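PDB 6AM0: KLLA0A11308p, which probably binds mRNA as a cytoplasmic member of the EDC3 family, represented here by its N-terminal Sm-like domain. Local coordinates for residues G6-I11 and R18-L23; T32-V37 and S44-I49. All coordinates share one frame; numbering follows the deposited sequence.

Overall arrangement
Both contacts are antiparallel strand pairings within the one curled sheet of this Sm-like domain, and strand 18-26 links them, pairing with 8-12 in contact 1 and with 30-33 and 36-38, which carry one side of contact 2. Their centres lie about 8 Å apart. Contact 1 sits nearer the middle of the chain and is the better buried: regular backbone pairing over a wall of isoleucine and leucine. Contact 2 lies farther out, both of its segments turning a corner, with several exposed residues and a lysine that reaches a bound peptide. The two meet directly, Thr20 O lying 2.8 Å from Val37 N in a probable hydrogen bond.

Contact 1: G6-I11 and R18-L23; sequences GYQIEI and RITGTL
Residues 6-11 and 18-23 form the arms of the first beta hairpin of the Sm-like fold, antiparallel strands 8-11 and 18-23, whose axes approach to 4.6 Å, with Gly6 and Tyr7 leading in. Six backbone hydrogen bonds knit them. Ile9 and Gly21 exchange two, as do Ile11 and Ile19, each 2.9 Å from N to O. Toward the open end, Leu23 N donates to Tyr7 O, and Gly6 N to Leu23 O at 3.2 Å. At the positive phi of Gly6 (101°) a CB would press on the preceding carbonyl oxygen, so glycine suits the place.

The tight side is the face of Ile9, Ile11 and Ile19. Ile11 holds CG1 in the crowded position between backbone N and carbonyl carbon (chi1 61°), which brings CD1 alongside Ile19, 3.7 Å from its CB. Ile9 and Leu23 also lie side by side, CG1 of Ile9 resting 4.0 Å from Leu23 CB. Branched aliphatics fit here because their surroundings are apolar: Leu57 and Val59 of adjacent strand 56-59 pack on Ile9, Leu57 also on Ile11; Ala36 and Phe38 pack on Ile19, Leu31 on Ile11 and Leu23, and apolar side chains of another protein on Ile9 and Leu23.

The other face is looser and polar, with Gln8, Glu10, Thr20 and Thr22 all partly exposed. Gln8 sends CG anti to its backbone N, then bends at chi2 (56°), so that the amide lies along the neighbouring strand. Glu10 instead runs extended past Thr20, CG 3.4 Å from its OG1. Tyr55 of the second subunit closes the Arg18 end, packing on Glu10 and making a cation-pi contact with the buried Arg18. The Gln8 amide spans two threonine methyls end to end: NE2 lies 3.3 Å from Thr20 CG2, and OE1 is equally close to Thr22 CG2.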
loop_
_atom_site.group_PDB
_atom_site.type_symbol
_atom_site.label_atom_id
_atom_site.label_comp_id
_atom_site.label_asym_id
_atom_site.label_seq_id
_atom_site.Cartn_x
_atom_site.Cartn_y
_atom_site.Cartn_z
ATOM N N GLY D 6 -5.976 15.391 -10.831
ATOM C CA GLY D 6 -6.574 15.663 -9.545
ATOM C C GLY D 6 -6.046 14.802 -8.417
ATOM O O GLY D 6 -6.305 15.117 -7.249
ATOM N N TYR D 7 -5.329 13.726 -8.731
ATOM C CA TYR D 7 -4.751 12.884 -7.696
ATOM C C TYR D 7 -3.601 13.606 -7.003
ATOM O O TYR D 7 -2.797 14.291 -7.643
ATOM C CB TYR D 7 -4.267 11.566 -8.302
ATOM C CG TYR D 7 -5.371 10.557 -8.539
ATOM C CD1 TYR D 7 -6.435 10.852 -9.382
ATOM C CD2 TYR D 7 -5.346 9.307 -7.938
ATOM C CE1 TYR D 7 -7.448 9.939 -9.611
ATOM C CE2 TYR D 7 -6.358 8.385 -8.161
ATOM C CZ TYR D 7 -7.405 8.707 -9.001
ATOM O OH TYR D 7 -8.415 7.801 -9.233
ATOM N N GLN D 8 -3.508 13.419 -5.688
ATOM C CA GLN D 8 -2.431 13.996 -4.892
ATOM C C GLN D 8 -1.201 13.098 -4.987
ATOM O O GLN D 8 -1.277 11.904 -4.676
ATOM C CB GLN D 8 -2.893 14.153 -3.446
ATOM C CG GLN D 8 -1.979 14.949 -2.526
ATOM C CD GLN D 8 -1.675 16.347 -3.032
ATOM O OE1 GLN D 8 -2.356 16.871 -3.913
ATOM N NE2 GLN D 8 -0.658 16.972 -2.453
ATOM N N ILE D 9 -0.066 13.664 -5.399
ATOM C CA ILE D 9 1.100 12.877 -5.791
ATOM C C ILE D 9 2.320 13.350 -5.010
ATOM O O ILE D 9 2.469 14.546 -4.732
ATOM C CB ILE D 9 1.356 12.975 -7.313
ATOM C CG1 ILE D 9 0.112 12.555 -8.100
ATOM C CG2 ILE D 9 2.553 12.128 -7.732
ATOM C CD1 ILE D 9 -0.387 11.168 -7.765
ATOM N N GLU D 10 3.188 12.399 -4.651
ATOM C CA GLU D 10 4.471 12.676 -4.017
ATOM C C GLU D 10 5.542 11.839 -4.704
ATOM O O GLU D 10 5.388 10.622 -4.842
ATOM C CB GLU D 10 4.418 12.370 -2.517
ATOM C CG GLU D 10 5.483 13.067 -1.687
ATOM C CD GLU D 10 5.149 13.070 -0.207
ATOM O OE1 GLU D 10 4.059 12.577 0.158
ATOM O OE2 GLU D 10 5.972 13.569 0.591
ATOM N N ILE D 11 6.621 12.495 -5.135
ATOM C CA ILE D 11 7.676 11.887 -5.935
ATOM C C ILE D 11 9.008 12.126 -5.236
ATOM O O ILE D 11 9.131 12.991 -4.367
ATOM C CB ILE D 11 7.699 12.430 -7.386
ATOM C CG1 ILE D 11 7.960 13.941 -7.421
ATOM C CG2 ILE D 11 6.393 12.117 -8.097
ATOM C CD1 ILE D 11 9.393 14.330 -7.741
ATOM N N ARG D 18 11.806 14.941 -1.832
ATOM C CA ARG D 18 10.418 14.637 -2.179
ATOM C C ARG D 18 9.673 15.894 -2.608
ATOM O O ARG D 18 9.777 16.939 -1.959
ATOM C CB ARG D 18 9.706 14.018 -0.968
ATOM C CG ARG D 18 10.516 12.844 -0.431
ATOM C CD ARG D 18 9.985 12.111 0.795
ATOM N NE ARG D 18 10.922 11.037 1.121
ATOM C CZ ARG D 18 10.695 10.070 1.995
ATOM N NH1 ARG D 18 11.617 9.146 2.208
ATOM N NH2 ARG D 18 9.540 10.028 2.632
ATOM N N ILE D 19 8.925 15.785 -3.706
ATOM C CA ILE D 19 8.107 16.874 -4.222
ATOM C C ILE D 19 6.661 16.419 -4.120
ATOM O O ILE D 19 6.339 15.280 -4.473
ATOM C CB ILE D 19 8.461 17.247 -5.679
ATOM C CG1 ILE D 19 9.956 17.546 -5.834
ATOM C CG2 ILE D 19 7.612 18.417 -6.146
ATOM C CD1 ILE D 19 10.556 18.365 -4.713
ATOM N N THR D 20 5.790 17.300 -3.646
ATOM C CA THR D 20 4.374 16.990 -3.508
ATOM C C THR D 20 3.566 17.971 -4.340
ATOM O O THR D 20 3.831 19.175 -4.315
ATOM C CB THR D 20 3.923 17.069 -2.041
ATOM O OG1 THR D 20 4.815 16.317 -1.209
ATOM C CG2 THR D 20 2.515 16.519 -1.884
ATOM N N GLY D 21 2.570 17.463 -5.061
ATOM C CA GLY D 21 1.758 18.346 -5.884
ATOM C C GLY D 21 0.569 17.623 -6.473
ATOM O O GLY D 21 0.407 16.408 -6.316
ATOM N N THR D 22 -0.272 18.398 -7.160
ATOM C CA THR D 22 -1.475 17.862 -7.791
ATOM C C THR D 22 -1.199 17.560 -9.259
ATOM O O THR D 22 -0.602 18.377 -9.964
ATOM C CB THR D 22 -2.652 18.828 -7.644
ATOM O OG1 THR D 22 -2.381 20.037 -8.364
ATOM C CG2 THR D 22 -2.873 19.167 -6.180
ATOM N N LEU D 23 -1.628 16.386 -9.716
ATOM C CA LEU D 23 -1.303 15.942 -11.069
ATOM C C LEU D 23 -2.110 16.732 -12.097
ATOM O O LEU D 23 -3.344 16.676 -12.111
ATOM C CB LEU D 23 -1.553 14.440 -11.206
ATOM C CG LEU D 23 -1.581 13.826 -12.609
ATOM C CD1 LEU D 23 -0.317 14.169 -13.361
ATOM C CD2 LEU D 23 -1.728 12.322 -12.520
#

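Contact 2: T32-V37 and S44-I49; sequences TLTDAV and SPVFKI
Residues 32-37 and 44-49 pair antiparallel across a corner in the curled sheet of the Sm-like fold. Before the corner, Leu33 and Phe47 form a regular antiparallel hydrogen-bonded pair, Leu33 N reaching Phe47 O at 2.8 Å. At the corner the chain turns at Thr34 and Asp35 on one side and at Pro45 on the other. Asp35 takes a left-handed backbone conformation (phi 48°), which aspartate adopts more readily than beta-branched residues, and its N-H bonds to Pro45 O from above the carbonyl plane. Proline suits the facing corner, since its ring restricts phi to the value found there. Beyond it Ser44 N bonds to Ala36 O, while the return bond from Ala36 N is weak.

Lys48 can be followed outward. From its CB, CG stands anti to the carbonyl carbon (chi1 -65°) and runs beside Thr32, meeting OG1 at 3.7 Å and CG2 at 4.0 Å. CD still lies 4.0 Å from that OG1. The chain then bends at chi3 (-88°), carrying CE and NZ off the sheet, where NZ makes a weak hydrogen bond to the backbone of the bound peptide. A long aliphatic stem with a charged tip thus suits an exposed strand beside a ligand.

On the opposite face Phe47 packs beside Leu33 and Ala36: its CB touches Ala36 CB at 3.8 Å, and Leu33 CD1 meets the ring at its edge, 4.0 Å from CD2.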
loop_
_atom_site.group_PDB
_atom_site.type_symbol
_atom_site.label_atom_id
_atom_site.label_comp_id
_atom_site.label_asym_id
_atom_site.label_seq_id
_atom_site.Cartn_x
_atom_site.Cartn_y
_atom_site.Cartn_z
ATOM N N THR D 32 3.511 16.585 -15.037
ATOM C CA THR D 32 3.261 17.970 -14.657
ATOM C C THR D 32 2.425 18.020 -13.385
ATOM O O THR D 32 1.448 17.282 -13.244
ATOM C CB THR D 32 2.544 18.734 -15.780
ATOM O OG1 THR D 32 3.321 18.663 -16.982
ATOM C CG2 THR D 32 2.339 20.196 -15.396
ATOM N N LEU D 33 2.815 18.907 -12.470
ATOM C CA LEU D 33 2.148 19.109 -11.192
ATOM C C LEU D 33 1.800 20.579 -11.025
ATOM O O LEU D 33 2.412 21.458 -11.634
ATOM C CB LEU D 33 3.030 18.663 -10.017
ATOM C CG LEU D 33 3.489 17.209 -9.964
ATOM C CD1 LEU D 33 4.600 17.053 -8.936
ATOM C CD2 LEU D 33 2.321 16.288 -9.651
ATOM N N THR D 34 0.804 20.839 -10.184
ATOM C CA THR D 34 0.461 22.185 -9.762
ATOM C C THR D 34 0.573 22.293 -8.246
ATOM O O THR D 34 0.417 21.299 -7.522
ATOM C CB THR D 34 -0.952 22.590 -10.216
ATOM O OG1 THR D 34 -1.897 21.605 -9.790
ATOM C CG2 THR D 34 -1.009 22.729 -11.730
ATOM N N ASP D 35 0.879 23.518 -7.798
ATOM C CA ASP D 35 1.111 23.884 -6.393
ATOM C C ASP D 35 2.077 22.919 -5.701
ATOM O O ASP D 35 1.859 22.466 -4.577
ATOM C CB ASP D 35 -0.212 24.050 -5.621
ATOM C CG ASP D 35 -1.052 22.781 -5.541
ATOM O OD1 ASP D 35 -0.558 21.720 -5.104
ATOM O OD2 ASP D 35 -2.238 22.852 -5.928
ATOM N N ALA D 36 3.185 22.634 -6.382
ATOM C CA ALA D 36 4.186 21.716 -5.852
ATOM C C ALA D 36 4.911 22.322 -4.653
ATOM O O ALA D 36 5.484 23.413 -4.750
ATOM C CB ALA D 36 5.183 21.342 -6.943
ATOM N N VAL D 37 4.877 21.619 -3.519
ATOM C CA VAL D 37 5.660 21.967 -2.335
ATOM C C VAL D 37 6.898 21.079 -2.293
ATOM O O VAL D 37 6.835 19.887 -2.624
ATOM C CB VAL D 37 4.824 21.841 -1.044
ATOM C CG1 VAL D 37 4.442 20.392 -0.766
ATOM C CG2 VAL D 37 5.569 22.442 0.144
ATOM N N SER D 44 5.754 26.158 -5.845
ATOM C CA SER D 44 5.727 26.491 -7.256
ATOM C C SER D 44 4.350 26.200 -7.837
ATOM O O SER D 44 3.834 25.088 -7.645
ATOM C CB SER D 44 6.791 25.708 -8.018
ATOM O OG SER D 44 6.846 26.133 -9.362
ATOM N N PRO D 45 3.751 27.144 -8.573
ATOM C CA PRO D 45 2.393 26.905 -9.083
ATOM C C PRO D 45 2.331 25.841 -10.164
ATOM O O PRO D 45 1.324 25.130 -10.249
ATOM C CB PRO D 45 1.972 28.280 -9.623
ATOM C CG PRO D 45 2.880 29.257 -8.936
ATOM C CD PRO D 45 4.183 28.532 -8.792
ATOM N N VAL D 46 3.366 25.712 -10.994
ATOM C CA VAL D 46 3.434 24.681 -12.026
ATOM C C VAL D 46 4.840 24.097 -12.025
ATOM O O VAL D 46 5.826 24.841 -12.028
ATOM C CB VAL D 46 3.081 25.231 -13.424
ATOM C CG1 VAL D 46 3.290 24.161 -14.484
ATOM C CG2 VAL D 46 1.650 25.725 -13.462
ATOM N N PHE D 47 4.935 22.767 -12.025
ATOM C CA PHE D 47 6.209 22.056 -11.976
ATOM C C PHE D 47 6.208 20.938 -13.008
ATOM O O PHE D 47 5.365 20.040 -12.946
ATOM C CB PHE D 47 6.448 21.496 -10.571
ATOM C CG PHE D 47 7.677 20.649 -10.453
ATOM C CD1 PHE D 47 8.934 21.223 -10.453
ATOM C CD2 PHE D 47 7.572 19.277 -10.306
ATOM C CE1 PHE D 47 10.063 20.440 -10.337
ATOM C CE2 PHE D 47 8.698 18.490 -10.183
ATOM C CZ PHE D 47 9.945 19.072 -10.198
ATOM N N LYS D 48 7.164 20.975 -13.935
ATOM C CA LYS D 48 7.280 19.982 -14.998
ATOM C C LYS D 48 8.561 19.180 -14.803
ATOM O O LYS D 48 9.646 19.759 -14.671
ATOM C CB LYS D 48 7.247 20.649 -16.377
ATOM C CG LYS D 48 5.913 21.331 -16.684
ATOM C CD LYS D 48 5.714 21.595 -18.172
ATOM C CE LYS D 48 6.294 22.935 -18.596
ATOM N NZ LYS D 48 6.007 23.225 -20.033
ATOM N N ILE D 49 8.436 17.851 -14.819
ATOM C CA ILE D 49 9.535 16.941 -14.507
ATOM C C ILE D 49 9.541 15.799 -15.514
ATOM O O ILE D 49 8.503 15.426 -16.066
ATOM C CB ILE D 49 9.411 16.403 -13.058
ATOM C CG1 ILE D 49 10.599 15.516 -12.676
ATOM C CG2 ILE D 49 8.111 15.635 -12.883
ATOM C CD1 ILE D 49 11.919 16.233 -12.627
#